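Local coordinates for viral structural protein 4 (Bombyx mori cytoplasmic polyhedrosis virus, PDB 6TZ0) that binds GTP and accompanies the viral RNA-dependent RNA polymerase, probably serving as an NTPase cofactor in transcription of the double-stranded RNA genome, at residues D75-G80 and T139-L144; T261-E266 and T513-R518; S432-Y437 and V526-R531. One frame throughout, in Å; residues are numbered along the deposited sequence.

Interaction 1: D75-G80 and T139-L144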
loop_
_atom_site.group_PDB
_atom_site.type_symbol
_atom_site.label_atom_id
_atom_site.label_comp_id
_atom_site.label_asym_id
_atom_site.label_seq_id
_atom_site.Cartn_x
_atom_site.Cartn_y
_atom_site.Cartn_z
ATOM N N ASP B 75 -38.672 11.392 -0.154
ATOM C CA ASP B 75 -39.619 12.303 -0.790
ATOM C C ASP B 75 -41.050 12.016 -0.359
ATOM O O ASP B 75 -41.797 12.947 -0.035
ATOM C CB ASP B 75 -39.497 12.218 -2.307
ATOM C CG ASP B 75 -38.174 12.737 -2.811
ATOM O OD1 ASP B 75 -37.555 13.565 -2.116
ATOM O OD2 ASP B 75 -37.757 12.324 -3.912
ATOM N N MET B 76 -41.426 10.733 -0.302
ATOM C CA MET B 76 -42.786 10.356 0.071
ATOM C C MET B 76 -43.111 10.729 1.508
ATOM O O MET B 76 -44.236 11.142 1.806
ATOM C CB MET B 76 -42.975 8.860 -0.132
ATOM C CG MET B 76 -42.984 8.442 -1.566
ATOM S SD MET B 76 -42.839 6.674 -1.744
ATOM C CE MET B 76 -44.381 6.229 -1.018
ATOM N N ILE B 77 -42.151 10.596 2.418
ATOM C CA ILE B 77 -42.455 10.896 3.811
ATOM C C ILE B 77 -42.308 12.386 4.092
ATOM O O ILE B 77 -43.217 13.018 4.638
ATOM C CB ILE B 77 -41.574 10.056 4.749
ATOM C CG1 ILE B 77 -41.847 8.571 4.533
ATOM C CG2 ILE B 77 -41.856 10.415 6.186
ATOM C CD1 ILE B 77 -40.824 7.677 5.151
ATOM N N THR B 78 -41.169 12.974 3.723
ATOM C CA THR B 78 -40.856 14.332 4.141
ATOM C C THR B 78 -41.506 15.368 3.235
ATOM O O THR B 78 -42.010 16.385 3.717
ATOM C CB THR B 78 -39.338 14.506 4.176
ATOM O OG1 THR B 78 -38.772 13.535 5.061
ATOM C CG2 THR B 78 -38.954 15.884 4.669
ATOM N N LEU B 79 -41.514 15.137 1.926
ATOM C CA LEU B 79 -42.151 16.087 1.031
ATOM C C LEU B 79 -43.620 15.775 0.825
ATOM O O LEU B 79 -44.430 16.698 0.694
ATOM C CB LEU B 79 -41.433 16.095 -0.315
ATOM C CG LEU B 79 -39.981 16.548 -0.286
ATOM C CD1 LEU B 79 -39.361 16.349 -1.643
ATOM C CD2 LEU B 79 -39.890 17.994 0.119
ATOM N N GLY B 80 -43.980 14.497 0.809
ATOM C CA GLY B 80 -45.356 14.097 0.615
ATOM C C GLY B 80 -45.897 14.346 -0.773
ATOM O O GLY B 80 -47.096 14.582 -0.924
ATOM N N THR B 139 -45.535 1.037 -3.098
ATOM C CA THR B 139 -46.987 1.147 -3.207
ATOM C C THR B 139 -47.659 1.058 -1.847
ATOM O O THR B 139 -48.645 1.760 -1.592
ATOM C CB THR B 139 -47.556 0.069 -4.126
ATOM O OG1 THR B 139 -47.120 -1.224 -3.690
ATOM C CG2 THR B 139 -47.166 0.310 -5.560
ATOM N N GLU B 140 -47.151 0.194 -0.967
ATOM C CA GLU B 140 -47.718 0.083 0.374
ATOM C C GLU B 140 -47.511 1.365 1.179
ATOM O O GLU B 140 -48.448 1.871 1.820
ATOM C CB GLU B 140 -47.102 -1.122 1.078
ATOM C CG GLU B 140 -47.661 -1.425 2.441
ATOM C CD GLU B 140 -47.072 -2.689 3.022
ATOM O OE1 GLU B 140 -46.252 -3.329 2.332
ATOM O OE2 GLU B 140 -47.416 -3.043 4.168
ATOM N N MET B 141 -46.300 1.929 1.117
ATOM C CA MET B 141 -46.029 3.210 1.763
ATOM C C MET B 141 -46.836 4.344 1.136
ATOM O O MET B 141 -47.266 5.261 1.846
ATOM C CB MET B 141 -44.530 3.508 1.699
ATOM C CG MET B 141 -44.106 4.788 2.402
ATOM S SD MET B 141 -44.321 4.766 4.183
ATOM C CE MET B 141 -42.878 3.838 4.656
ATOM N N SER B 142 -47.097 4.271 -0.172
ATOM C CA SER B 142 -47.891 5.294 -0.839
ATOM C C SER B 142 -49.342 5.256 -0.394
ATOM O O SER B 142 -49.937 6.307 -0.137
ATOM C CB SER B 142 -47.786 5.118 -2.349
ATOM O OG SER B 142 -48.579 6.072 -3.023
ATOM N N THR B 143 -49.924 4.059 -0.278
ATOM C CA THR B 143 -51.297 3.969 0.204
ATOM C C THR B 143 -51.403 4.341 1.673
ATOM O O THR B 143 -52.465 4.784 2.117
ATOM C CB THR B 143 -51.871 2.572 -0.024
ATOM O OG1 THR B 143 -51.081 1.603 0.671
ATOM C CG2 THR B 143 -51.900 2.242 -1.499
ATOM N N LEU B 144 -50.328 4.169 2.447
ATOM C CA LEU B 144 -50.397 4.619 3.835
ATOM C C LEU B 144 -50.297 6.138 3.952
ATOM O O LEU B 144 -51.045 6.750 4.718
ATOM C CB LEU B 144 -49.326 3.918 4.674
ATOM C CG LEU B 144 -49.237 4.275 6.160
ATOM C CD1 LEU B 144 -49.099 3.055 6.990
ATOM C CD2 LEU B 144 -47.989 5.076 6.381
#

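Interaction 2: T261-E266 and T513-R518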
loop_
_atom_site.group_PDB
_atom_site.type_symbol
_atom_site.label_atom_id
_atom_site.label_comp_id
_atom_site.label_asym_id
_atom_site.label_seq_id
_atom_site.Cartn_x
_atom_site.Cartn_y
_atom_site.Cartn_z
ATOM N N THR B 261 -17.075 31.020 41.186
ATOM C CA THR B 261 -16.423 32.307 40.997
ATOM C C THR B 261 -15.064 32.052 40.364
ATOM O O THR B 261 -14.325 31.173 40.808
ATOM C CB THR B 261 -16.271 33.054 42.318
ATOM O OG1 THR B 261 -15.414 32.312 43.188
ATOM C CG2 THR B 261 -17.612 33.213 42.979
ATOM N N GLY B 262 -14.743 32.796 39.319
ATOM C CA GLY B 262 -13.514 32.584 38.596
ATOM C C GLY B 262 -12.553 33.747 38.720
ATOM O O GLY B 262 -12.876 34.810 39.236
ATOM N N ILE B 263 -11.338 33.512 38.234
ATOM C CA ILE B 263 -10.384 34.597 38.062
ATOM C C ILE B 263 -10.866 35.549 36.979
ATOM O O ILE B 263 -10.766 36.773 37.116
ATOM C CB ILE B 263 -8.991 34.021 37.741
ATOM C CG1 ILE B 263 -8.498 33.158 38.894
ATOM C CG2 ILE B 263 -7.986 35.110 37.462
ATOM C CD1 ILE B 263 -8.349 33.911 40.175
ATOM N N TYR B 264 -11.425 35.009 35.903
ATOM C CA TYR B 264 -11.780 35.807 34.744
ATOM C C TYR B 264 -13.276 36.044 34.623
ATOM O O TYR B 264 -13.710 36.671 33.654
ATOM C CB TYR B 264 -11.274 35.131 33.467
ATOM C CG TYR B 264 -9.819 34.744 33.521
ATOM C CD1 TYR B 264 -8.823 35.704 33.523
ATOM C CD2 TYR B 264 -9.442 33.412 33.530
ATOM C CE1 TYR B 264 -7.494 35.348 33.569
ATOM C CE2 TYR B 264 -8.117 33.045 33.568
ATOM C CZ TYR B 264 -7.149 34.018 33.590
ATOM O OH TYR B 264 -5.824 33.664 33.624
ATOM N N GLY B 265 -14.076 35.561 35.567
ATOM C CA GLY B 265 -15.518 35.630 35.444
ATOM C C GLY B 265 -16.217 34.606 36.309
ATOM O O GLY B 265 -15.928 34.512 37.500
ATOM N N GLU B 266 -17.145 33.844 35.740
ATOM C CA GLU B 266 -17.765 32.738 36.447
ATOM C C GLU B 266 -17.690 31.482 35.591
ATOM O O GLU B 266 -17.657 31.548 34.361
ATOM C CB GLU B 266 -19.220 33.035 36.826
ATOM C CG GLU B 266 -20.195 33.062 35.683
ATOM C CD GLU B 266 -21.603 33.353 36.144
ATOM O OE1 GLU B 266 -21.784 33.619 37.348
ATOM O OE2 GLU B 266 -22.533 33.294 35.314
ATOM N N THR B 513 -4.602 24.519 34.660
ATOM C CA THR B 513 -3.266 24.013 34.955
ATOM C C THR B 513 -2.275 25.143 35.184
ATOM O O THR B 513 -1.413 25.055 36.066
ATOM C CB THR B 513 -2.795 23.116 33.817
ATOM O OG1 THR B 513 -2.830 23.849 32.588
ATOM C CG2 THR B 513 -3.683 21.898 33.700
ATOM N N THR B 514 -2.417 26.233 34.435
ATOM C CA THR B 514 -1.576 27.400 34.637
ATOM C C THR B 514 -1.935 28.176 35.896
ATOM O O THR B 514 -1.147 29.025 36.319
ATOM C CB THR B 514 -1.654 28.311 33.411
ATOM O OG1 THR B 514 -0.758 29.413 33.576
ATOM C CG2 THR B 514 -3.051 28.829 33.225
ATOM N N GLN B 515 -3.090 27.912 36.500
ATOM C CA GLN B 515 -3.466 28.517 37.771
ATOM C C GLN B 515 -3.107 27.626 38.943
ATOM O O GLN B 515 -2.778 28.122 40.021
ATOM C CB GLN B 515 -4.966 28.815 37.787
ATOM C CG GLN B 515 -5.455 29.660 38.934
ATOM C CD GLN B 515 -4.938 31.076 38.862
ATOM O OE1 GLN B 515 -4.834 31.650 37.781
ATOM N NE2 GLN B 515 -4.624 31.655 40.013
ATOM N N ALA B 516 -3.161 26.311 38.736
ATOM C CA ALA B 516 -2.644 25.377 39.723
ATOM C C ALA B 516 -1.136 25.489 39.857
ATOM O O ALA B 516 -0.598 25.299 40.952
ATOM C CB ALA B 516 -3.030 23.949 39.345
ATOM N N MET B 517 -0.434 25.802 38.765
ATOM C CA MET B 517 1.015 25.924 38.864
ATOM C C MET B 517 1.459 27.229 39.507
ATOM O O MET B 517 2.496 27.253 40.177
ATOM C CB MET B 517 1.665 25.768 37.493
ATOM C CG MET B 517 1.657 24.334 37.019
ATOM S SD MET B 517 2.428 23.360 38.314
ATOM C CE MET B 517 2.254 21.712 37.696
ATOM N N ARG B 518 0.717 28.318 39.333
ATOM C CA ARG B 518 1.122 29.558 39.976
ATOM C C ARG B 518 0.668 29.655 41.423
ATOM O O ARG B 518 1.076 30.587 42.122
ATOM C CB ARG B 518 0.608 30.780 39.209
ATOM C CG ARG B 518 -0.889 30.942 39.175
ATOM C CD ARG B 518 -1.237 32.335 38.686
ATOM N NE ARG B 518 -0.755 32.604 37.336
ATOM C CZ ARG B 518 -1.479 32.440 36.234
ATOM N NH1 ARG B 518 -2.734 32.024 36.317
ATOM N NH2 ARG B 518 -0.954 32.712 35.049
#

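Interaction 3: S432-Y437 and V526-R531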
loop_
_atom_site.group_PDB
_atom_site.type_symbol
_atom_site.label_atom_id
_atom_site.label_comp_id
_atom_site.label_asym_id
_atom_site.label_seq_id
_atom_site.Cartn_x
_atom_site.Cartn_y
_atom_site.Cartn_z
ATOM N N SER B 432 13.857 34.241 38.145
ATOM C CA SER B 432 13.735 33.632 39.460
ATOM C C SER B 432 12.317 33.622 39.998
ATOM O O SER B 432 12.046 32.875 40.945
ATOM C CB SER B 432 14.633 34.357 40.470
ATOM O OG SER B 432 15.996 34.260 40.104
ATOM N N GLU B 433 11.412 34.416 39.437
ATOM C CA GLU B 433 10.099 34.645 40.013
ATOM C C GLU B 433 9.023 34.407 38.968
ATOM O O GLU B 433 9.282 34.412 37.764
ATOM C CB GLU B 433 9.972 36.071 40.561
ATOM C CG GLU B 433 10.887 36.360 41.724
ATOM C CD GLU B 433 10.518 35.564 42.951
ATOM O OE1 GLU B 433 9.311 35.332 43.168
ATOM O OE2 GLU B 433 11.437 35.158 43.693
ATOM N N VAL B 434 7.803 34.189 39.457
ATOM C CA VAL B 434 6.659 34.032 38.569
ATOM C C VAL B 434 6.312 35.367 37.923
ATOM O O VAL B 434 5.920 35.426 36.751
ATOM C CB VAL B 434 5.470 33.441 39.352
ATOM C CG1 VAL B 434 4.257 33.249 38.467
ATOM C CG2 VAL B 434 5.856 32.130 39.984
ATOM N N ALA B 435 6.476 36.463 38.670
ATOM C CA ALA B 435 6.223 37.791 38.124
ATOM C C ALA B 435 7.237 38.162 37.054
ATOM O O ALA B 435 6.912 38.914 36.132
ATOM C CB ALA B 435 6.234 38.826 39.244
ATOM N N GLN B 436 8.461 37.643 37.154
ATOM C CA GLN B 436 9.446 37.865 36.103
ATOM C C GLN B 436 9.108 37.057 34.861
ATOM O O GLN B 436 9.275 37.538 33.734
ATOM C CB GLN B 436 10.838 37.492 36.600
ATOM C CG GLN B 436 11.328 38.315 37.763
ATOM C CD GLN B 436 12.700 37.890 38.224
ATOM O OE1 GLN B 436 13.282 36.955 37.684
ATOM N NE2 GLN B 436 13.218 38.565 39.239
ATOM N N TYR B 437 8.633 35.824 35.048
ATOM C CA TYR B 437 8.386 34.936 33.919
ATOM C C TYR B 437 7.134 35.336 33.155
ATOM O O TYR B 437 7.120 35.301 31.921
ATOM C CB TYR B 437 8.281 33.494 34.408
ATOM C CG TYR B 437 7.877 32.511 33.338
ATOM C CD1 TYR B 437 8.754 32.150 32.328
ATOM C CD2 TYR B 437 6.619 31.931 33.352
ATOM C CE1 TYR B 437 8.382 31.251 31.352
ATOM C CE2 TYR B 437 6.242 31.032 32.387
ATOM C CZ TYR B 437 7.125 30.696 31.392
ATOM O OH TYR B 437 6.744 29.799 30.425
ATOM N N VAL B 526 9.677 27.083 37.830
ATOM C CA VAL B 526 10.104 25.928 37.055
ATOM C C VAL B 526 8.903 25.079 36.675
ATOM O O VAL B 526 8.825 24.547 35.564
ATOM C CB VAL B 526 11.135 25.128 37.868
ATOM C CG1 VAL B 526 11.666 23.946 37.077
ATOM C CG2 VAL B 526 12.252 26.035 38.328
ATOM N N GLN B 527 7.928 24.985 37.577
ATOM C CA GLN B 527 6.721 24.210 37.320
ATOM C C GLN B 527 5.874 24.840 36.224
ATOM O O GLN B 527 5.382 24.136 35.334
ATOM C CB GLN B 527 5.925 24.078 38.613
ATOM C CG GLN B 527 6.613 23.247 39.662
ATOM C CD GLN B 527 6.694 21.798 39.273
ATOM O OE1 GLN B 527 5.731 21.229 38.774
ATOM N NE2 GLN B 527 7.853 21.194 39.481
ATOM N N LEU B 528 5.719 26.165 36.255
ATOM C CA LEU B 528 4.970 26.851 35.206
ATOM C C LEU B 528 5.706 26.802 33.871
ATOM O O LEU B 528 5.078 26.648 32.812
ATOM C CB LEU B 528 4.707 28.290 35.629
ATOM C CG LEU B 528 3.845 29.135 34.700
ATOM C CD1 LEU B 528 2.466 28.533 34.563
ATOM C CD2 LEU B 528 3.757 30.528 35.249
ATOM N N PHE B 529 7.038 26.896 33.909
ATOM C CA PHE B 529 7.844 26.811 32.696
ATOM C C PHE B 529 7.747 25.431 32.059
ATOM O O PHE B 529 7.604 25.312 30.834
ATOM C CB PHE B 529 9.291 27.167 33.031
ATOM C CG PHE B 529 10.217 27.128 31.857
ATOM C CD1 PHE B 529 10.126 28.079 30.861
ATOM C CD2 PHE B 529 11.203 26.162 31.770
ATOM C CE1 PHE B 529 10.977 28.049 29.783
ATOM C CE2 PHE B 529 12.059 26.130 30.692
ATOM C CZ PHE B 529 11.946 27.074 29.701
ATOM N N LEU B 530 7.783 24.377 32.877
ATOM C CA LEU B 530 7.649 23.028 32.345
ATOM C C LEU B 530 6.239 22.742 31.863
ATOM O O LEU B 530 6.076 22.006 30.886
ATOM C CB LEU B 530 8.064 22.000 33.388
ATOM C CG LEU B 530 9.563 21.965 33.630
ATOM C CD1 LEU B 530 9.910 20.999 34.733
ATOM C CD2 LEU B 530 10.255 21.587 32.349
ATOM N N ARG B 531 5.221 23.309 32.525
ATOM C CA ARG B 531 3.852 23.212 32.027
ATOM C C ARG B 531 3.739 23.800 30.629
ATOM O O ARG B 531 3.126 23.196 29.743
ATOM C CB ARG B 531 2.881 23.908 32.991
ATOM C CG ARG B 531 1.395 23.787 32.610
ATOM C CD ARG B 531 0.861 25.004 31.854
ATOM N NE ARG B 531 -0.456 24.769 31.285
ATOM C CZ ARG B 531 -0.961 25.473 30.280
ATOM N NH1 ARG B 531 -0.244 26.438 29.725
ATOM N NH2 ARG B 531 -2.165 25.196 29.810
#

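Interaction 1: D75-G80 and T139-L144
Met76 makes most of this contact, laying its terminal methyl against the backbone of helix 136-146 at Met141 and Ser142. Its CG lies beside the backbone N (chi1 -69°), the next bond is extended, and a final bend at the thioether (chi3 66°) turns CE toward the neighbouring helix. There Met76 CE is 3.5 Å from Ser142 N and also close to Ser142 CB. The same CE touches Met141 CG at 3.7 Å. The methyl thus rests on main chain as well as on side chains. Ser142 turns its hydroxyl to another partner, with OG hydrogen-bonded to the backbone N of Val84.

One residue on, Ile77 adds a looser apolar touch. Its CD1 comes within 4.4 Å of Met141 CE, at the tip of a methionine side chain bent at both chi2 and chi3. Ile52 and Met55 of helix 41-60 press on Ile77 and Met141 respectively, so a third helix helps bury the pair. The first helix then runs out at Gly80, which has positive phi and sends its N back to Asp75 O (2.8 Å) in a wider, pi-type turn.

The two short axes pass 10.5 Å apart and are inclined by 22°. With helix 41-60, which touches both Ile77 and Met141, the two near-parallel helices form a small helical cluster in the N-terminal part of the chain, away from the GTP sites.

Interaction 2: T261-E266 and T513-R518
The turn of a beta-hairpin, joining strands 255-261 and 266-271, presents Ile263 and Tyr264 to Gln515 and Arg518 of helix 513-518. This helix comes just before Arg520, Gln521 and Arg522, residues seen to bind GTP, which is absent from this chain here. A backbone bond from Gly262 N to Gly265 O closes the turn. Ile263 and Gln515 extend toward each other from opposite directions, Ile263 CG1 coming 4.1 Å from Gln515 OE1 and equally close to the amide carbon. The other branch, CG2, folds back over the rim of one face of the Tyr264 ring. Tyr264 OH stays 4.4 Å from Arg518 NH1, and the tyrosine also packs on Arg595 of the RNA-dependent RNA polymerase chain.

On the helix, Arg518 NH1 donates to Gln515 OE1 at 2.6 Å. The bond is bent (133° at the hydrogen), and the donor stands well above the amide's carbonyl plane. Thr514 O lies over the centre of one guanidinium face, while Gln515 NE2 bonds to Asp519. Both ends of the Gln515 amide are thus engaged by helix-side partners. Ile263 offers the amide only carbon, and the Tyr264 hydroxyl stays too far from Arg518 to bond, so the contact is a loose van der Waals one.

Interaction 3: S432-Y437 and V526-R531
The Tyr437 ring meets two residues of helix 524-537: Leu528 lies at its edge, near the ring plane, and Phe529 touches it farther round. Along one side of the ring, Leu528 CD2 is 3.7 Å from Tyr437 CD2, and Leu528 CG lies 3.8 Å from Tyr437 CE2. Along the other side, Tyr437 CE1 comes to 3.7 Å from Phe529 CD1. Relative to the Phe529 ring, that tyrosine carbon sits at the edge, near its plane. The two rings are almost perpendicular (87°), with centroids 6.0 Å apart. Lys445 of helix 442-457 makes a cation-pi interaction with the same Tyr437 ring that packs against these apolar side chains.

Tyr437 holds CG anti to its nitrogen (chi1 174°), which carries the ring across to the other helix and brings the phenol oxygen past the Phe529 backbone, with OH 3.9 Å from Phe529 CA. There the hydroxyl is hydrogen-bonded to Asp532, one helical turn beyond Leu528. Val434, on the same helix face as Tyr437, adds its CG1 branch against Leu528 CD2 at 4.2 Å, so the leucine methyl is shared between a branched aliphatic and an aromatic side chain. At the start of that helix Ser432 N donates to Gln436 OE1 (2.8 Å), tying the preceding loop back to the first turn.

Phe529 also packs on Met448, and Leu528 on Thr514 and Met517 of helix 513-518. Between the segments the contact is dispersion between carbon surfaces; the bond from the buried phenol to Asp532, on the same helix 524-537, adds a polar tie. That bond probably limits how far the ring can shift.

In the fold
Interaction 1 closes early in the chain, within the N-terminal helices, and lies on the other side of the chain's centre from the other two, its centre 57 Å from that of interaction 2 and 68 Å from that of interaction 3. Those two belong together: their segments alternate in sequence, their centres are 16 Å apart, and Thr513 OG1 and Arg531 NE, 2.9 Å apart, probably hydrogen-bond between them. In sequence, the GTP-binding residues Arg520 to Arg522 fall between helices 513-518 and 524-537; the P-loop residues Lys359 and Thr360 follow strand 347-353 of the parallel sheet. The side chains of Arg518 and Leu528 each lie within about 8 Å of that of Arg520, so both contacts are near the GTP-binding residues.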